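Local coordinates for Pbp related beta-lactamase (Pyrococcus abyssi, PDB 2QMI), which acts as an archaeal serine peptidase of the penicillin-binding protein and beta-lactamase family that assembles into a self-compartmentalizing octamer, at the interface of chains A and B. Sequence-based numbering; all coordinates share one arbitrary frame. Chains: chain A/B, Pbp related beta-lactamase.

Contact 1: the interface of chains A and B. Residues chain A 402, 404, 416-418; chain B 387, 402, 404.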
loop_
_atom_site.group_PDB
_atom_site.type_symbol
_atom_site.label_atom_id
_atom_site.label_comp_id
_atom_site.label_asym_id
_atom_site.label_seq_id
_atom_site.Cartn_x
_atom_site.Cartn_y
_atom_site.Cartn_z
ATOM N N PRO A 402 3.659 -18.895 24.105
ATOM C CA PRO A 402 3.794 -20.266 23.602
ATOM C C PRO A 402 3.412 -21.258 24.697
ATOM O O PRO A 402 3.982 -21.222 25.786
ATOM C CB PRO A 402 5.273 -20.355 23.247
ATOM C CG PRO A 402 5.900 -19.553 24.350
ATOM C CD PRO A 402 4.983 -18.335 24.451
ATOM N N PHE A 404 2.910 -25.321 25.908
ATOM C CA PHE A 404 3.263 -26.713 25.661
ATOM C C PHE A 404 2.321 -27.661 26.390
ATOM O O PHE A 404 2.263 -27.656 27.618
ATOM C CB PHE A 404 4.693 -26.983 26.139
ATOM C CG PHE A 404 5.762 -26.420 25.243
ATOM C CD1 PHE A 404 5.507 -25.324 24.424
ATOM C CD2 PHE A 404 7.039 -26.968 25.251
ATOM C CE1 PHE A 404 6.511 -24.780 23.627
ATOM C CE2 PHE A 404 8.051 -26.436 24.460
ATOM C CZ PHE A 404 7.788 -25.338 23.646
ATOM N N TYR A 416 1.643 -25.415 29.643
ATOM C CA TYR A 416 2.539 -24.608 30.456
ATOM C C TYR A 416 3.435 -23.816 29.535
ATOM O O TYR A 416 3.690 -24.220 28.397
ATOM C CB TYR A 416 3.391 -25.497 31.366
ATOM C CG TYR A 416 4.447 -26.305 30.642
ATOM C CD1 TYR A 416 5.687 -25.746 30.327
ATOM C CD2 TYR A 416 4.205 -27.628 30.268
ATOM C CE1 TYR A 416 6.665 -26.483 29.661
ATOM C CE2 TYR A 416 5.183 -28.381 29.596
ATOM C CZ TYR A 416 6.410 -27.795 29.300
ATOM O OH TYR A 416 7.383 -28.524 28.646
ATOM N N THR A 417 3.903 -22.679 30.029
ATOM C CA THR A 417 4.789 -21.832 29.262
ATOM C C THR A 417 5.944 -21.467 30.174
ATOM O O THR A 417 6.121 -22.087 31.224
ATOM C CB THR A 417 4.089 -20.565 28.804
ATOM O OG1 THR A 417 4.968 -19.828 27.944
ATOM C CG2 THR A 417 3.695 -19.712 30.007
ATOM N N LEU A 418 6.723 -20.460 29.787
ATOM C CA LEU A 418 7.863 -20.049 30.596
ATOM C C LEU A 418 7.593 -18.758 31.358
ATOM O O LEU A 418 7.135 -17.764 30.783
ATOM C CB LEU A 418 9.103 -19.889 29.715
ATOM C CG LEU A 418 10.391 -20.445 30.338
ATOM C CD1 LEU A 418 10.729 -19.654 31.601
ATOM C CD2 LEU A 418 10.225 -21.938 30.658
ATOM N N VAL B 387 11.434 -17.162 26.322
ATOM C CA VAL B 387 11.436 -18.061 25.175
ATOM C C VAL B 387 12.330 -17.656 24.006
ATOM O O VAL B 387 12.298 -16.511 23.539
ATOM C CB VAL B 387 9.998 -18.254 24.642
ATOM C CG1 VAL B 387 10.010 -19.177 23.425
ATOM C CG2 VAL B 387 9.113 -18.816 25.742
ATOM N N PRO B 402 9.514 -22.591 19.008
ATOM C CA PRO B 402 9.683 -21.997 20.339
ATOM C C PRO B 402 10.638 -22.896 21.121
ATOM O O PRO B 402 10.524 -24.120 21.075
ATOM C CB PRO B 402 8.260 -22.015 20.900
ATOM C CG PRO B 402 7.719 -23.299 20.346
ATOM C CD PRO B 402 8.213 -23.280 18.901
ATOM N N PHE B 404 12.264 -23.571 24.929
ATOM C CA PHE B 404 12.233 -23.330 26.361
ATOM C C PHE B 404 13.545 -23.775 26.979
ATOM O O PHE B 404 13.832 -24.963 27.029
ATOM C CB PHE B 404 11.100 -24.134 27.009
ATOM C CG PHE B 404 9.718 -23.615 26.712
ATOM C CD1 PHE B 404 9.515 -22.573 25.813
ATOM C CD2 PHE B 404 8.612 -24.178 27.343
ATOM C CE1 PHE B 404 8.234 -22.103 25.552
ATOM C CE2 PHE B 404 7.328 -23.715 27.087
ATOM C CZ PHE B 404 7.137 -22.678 26.194
#

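Contact 2: the interface of chains A and B. Residues chain A 420; chain B 278, 336, 355-356, 386.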
loop_
_atom_site.group_PDB
_atom_site.type_symbol
_atom_site.label_atom_id
_atom_site.label_comp_id
_atom_site.label_asym_id
_atom_site.label_seq_id
_atom_site.Cartn_x
_atom_site.Cartn_y
_atom_site.Cartn_z
ATOM N N ASN A 420 9.634 -16.332 34.128
ATOM C CA ASN A 420 10.860 -16.004 34.855
ATOM C C ASN A 420 11.798 -17.200 35.077
ATOM O O ASN A 420 12.782 -17.083 35.812
ATOM C CB ASN A 420 10.516 -15.368 36.207
ATOM C CG ASN A 420 11.655 -14.521 36.769
ATOM O OD1 ASN A 420 12.756 -15.022 37.054
ATOM N ND2 ASN A 420 11.393 -13.223 36.935
ATOM N N ILE B 278 9.686 -16.803 41.902
ATOM C CA ILE B 278 10.993 -16.368 41.414
ATOM C C ILE B 278 12.154 -17.034 42.143
ATOM O O ILE B 278 13.055 -17.604 41.519
ATOM C CB ILE B 278 11.184 -14.848 41.586
ATOM C CG1 ILE B 278 9.979 -14.093 41.023
ATOM C CG2 ILE B 278 12.489 -14.422 40.931
ATOM C CD1 ILE B 278 9.655 -14.421 39.573
ATOM N N TYR B 336 13.005 -5.361 39.593
ATOM C CA TYR B 336 14.339 -5.836 39.221
ATOM C C TYR B 336 15.415 -4.840 39.674
ATOM O O TYR B 336 16.493 -5.235 40.117
ATOM C CB TYR B 336 14.426 -6.027 37.703
ATOM C CG TYR B 336 13.655 -7.217 37.173
ATOM C CD1 TYR B 336 12.746 -7.904 37.978
ATOM C CD2 TYR B 336 13.836 -7.660 35.859
ATOM C CE1 TYR B 336 12.038 -9.001 37.490
ATOM C CE2 TYR B 336 13.132 -8.758 35.365
ATOM C CZ TYR B 336 12.236 -9.422 36.186
ATOM O OH TYR B 336 11.543 -10.518 35.713
ATOM N N PRO B 355 18.352 -14.234 39.071
ATOM C CA PRO B 355 18.032 -14.995 37.855
ATOM C C PRO B 355 17.696 -14.132 36.645
ATOM O O PRO B 355 18.347 -14.238 35.601
ATOM C CB PRO B 355 16.843 -15.856 38.283
ATOM C CG PRO B 355 17.100 -16.082 39.732
ATOM C CD PRO B 355 17.552 -14.715 40.209
ATOM N N PHE B 356 16.682 -13.278 36.791
ATOM C CA PHE B 356 16.263 -12.410 35.702
ATOM C C PHE B 356 17.413 -11.570 35.161
ATOM O O PHE B 356 17.331 -11.037 34.056
ATOM C CB PHE B 356 15.105 -11.492 36.138
ATOM C CG PHE B 356 15.269 -10.887 37.511
ATOM C CD1 PHE B 356 14.762 -11.532 38.637
ATOM C CD2 PHE B 356 15.908 -9.660 37.677
ATOM C CE1 PHE B 356 14.882 -10.961 39.915
ATOM C CE2 PHE B 356 16.038 -9.075 38.951
ATOM C CZ PHE B 356 15.523 -9.729 40.071
ATOM N N ASP B 386 11.409 -15.149 28.128
ATOM C CA ASP B 386 12.117 -16.369 28.514
ATOM C C ASP B 386 12.256 -17.343 27.352
ATOM O O ASP B 386 13.094 -18.235 27.386
ATOM C CB ASP B 386 11.373 -17.088 29.647
ATOM C CG ASP B 386 11.499 -16.373 30.981
ATOM O OD1 ASP B 386 12.651 -16.111 31.401
ATOM O OD2 ASP B 386 10.454 -16.074 31.611
#

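Contact 1: the interface of chains A and B
A:Phe404 and B:Phe404 meet because both rings swing to the side opposite their own carbonyl carbons, with chi1 of -75° and -72°. Sent from opposite directions, they come to lie face to face: the planes are 10° apart and the ring centres 3.8 Å from each other. The overlap is deep, with B:Phe404 CE2 above the centre of the A:Phe404 ring and A:Phe404 CZ above the centre of the other.

A proline flanks the stack from each chain. A:Pro402 turns its CG towards the B:Phe404 rim, 3.7 Å from CE1, and the same CG meets the CG2 methyl of B:Val387 at 3.6 Å. On the same flank B:Pro402 CG lies 3.8 Å from A:Phe404 CE1, so that the two prolines also meet each other, CB to CB. The A:Tyr416 ring approaches B:Phe404 with CE1, 3.8 Å from CD2, while its face is packed against CB of A:Phe404. In-plane carbonyl oxygens of A:Pro402 and A:Tyr416 line the B:Phe404 edge, where they may favour the positive rim of the aromatic ring.

Within chain A, the hydroxyl OG1 of A:Thr417 is hydrogen-bonded at 2.8 Å to A:Pro402 O, tying two strands together beside the rim of the incoming ring. The phenylalanines and prolines belong to strand 400-405 of each chain; A:Tyr416 and A:Thr417 lie on strand 412-419, all within the Pab87 octamerisation domain.

Contact 2: the interface of chains A and B
Polar contact across the boundary runs from the side-chain amide of A:Asn420 to the phenol of B:Tyr336. The amide nitrogen ND2 lies 3.0 Å from the hydroxyl oxygen OH, a separation and chemistry that suit a hydrogen bond. The two side chains arrive from opposite directions, and the amide plane stands 81° from that of the ring. A chi1 of -158° carries CG of A:Asn420 away from its backbone nitrogen, which sends the amide into chain B while the main chain stays beside B:Asp386.

B:Asp386 adds a close polar approach, whose electrostatic effect on the turn can only be inferred. Its carboxylate oxygen OD2 comes to 2.7 Å from the backbone N of A:Asn420, but the N-H points in another direction, so the pair is not a hydrogen bond. A positive phi of 43° marks the turn that the backbone makes here.

Apolar packing completes the grip. B:Ile278 crosses the asparagine at about a right angle and sets its terminal methyl CD1 over one face of the amide, 3.4 Å from CG. Over one face of the phenol ring lies B:Phe356, its CD2 3.3 Å above the centre; this support probably helps to fix the hydroxyl, and B:Phe356 CD1 itself comes within 4.1 Å of A:Asn420 ND2. B:Pro355 is a more distant neighbour on the OD1 side. Much of A:Asn420 is thereby buried, with 118 Å² hidden by the partner.

In the fold, A:Asn420 occupies the turn between strands 412-419 and 422-431 of chain A. It is received by the chain B helices 334-345 and 355-366, the loop carrying B:Ile278, and B:Asp386 just ahead of strand 387-392.

About 15 Å separates the C-alpha centres of contact 1 and contact 2, and continuous pieces of both chains join them. In chain A, strand 412-419 contributes to contact 1 and runs on into the turn used by contact 2; in chain B, the neighbours B:Asp386 and B:Val387 serve one each. Contact 1 pairs the two octamerisation domains, whereas contact 2 sets the turn of one such domain against both the beta-lactamase-like part and the octamerisation domain of its partner. As the two-fold repeats each contact with the chains exchanged, contact 2 occurs on both flanks, and the dimer is probably braced there and centrally within the octamer.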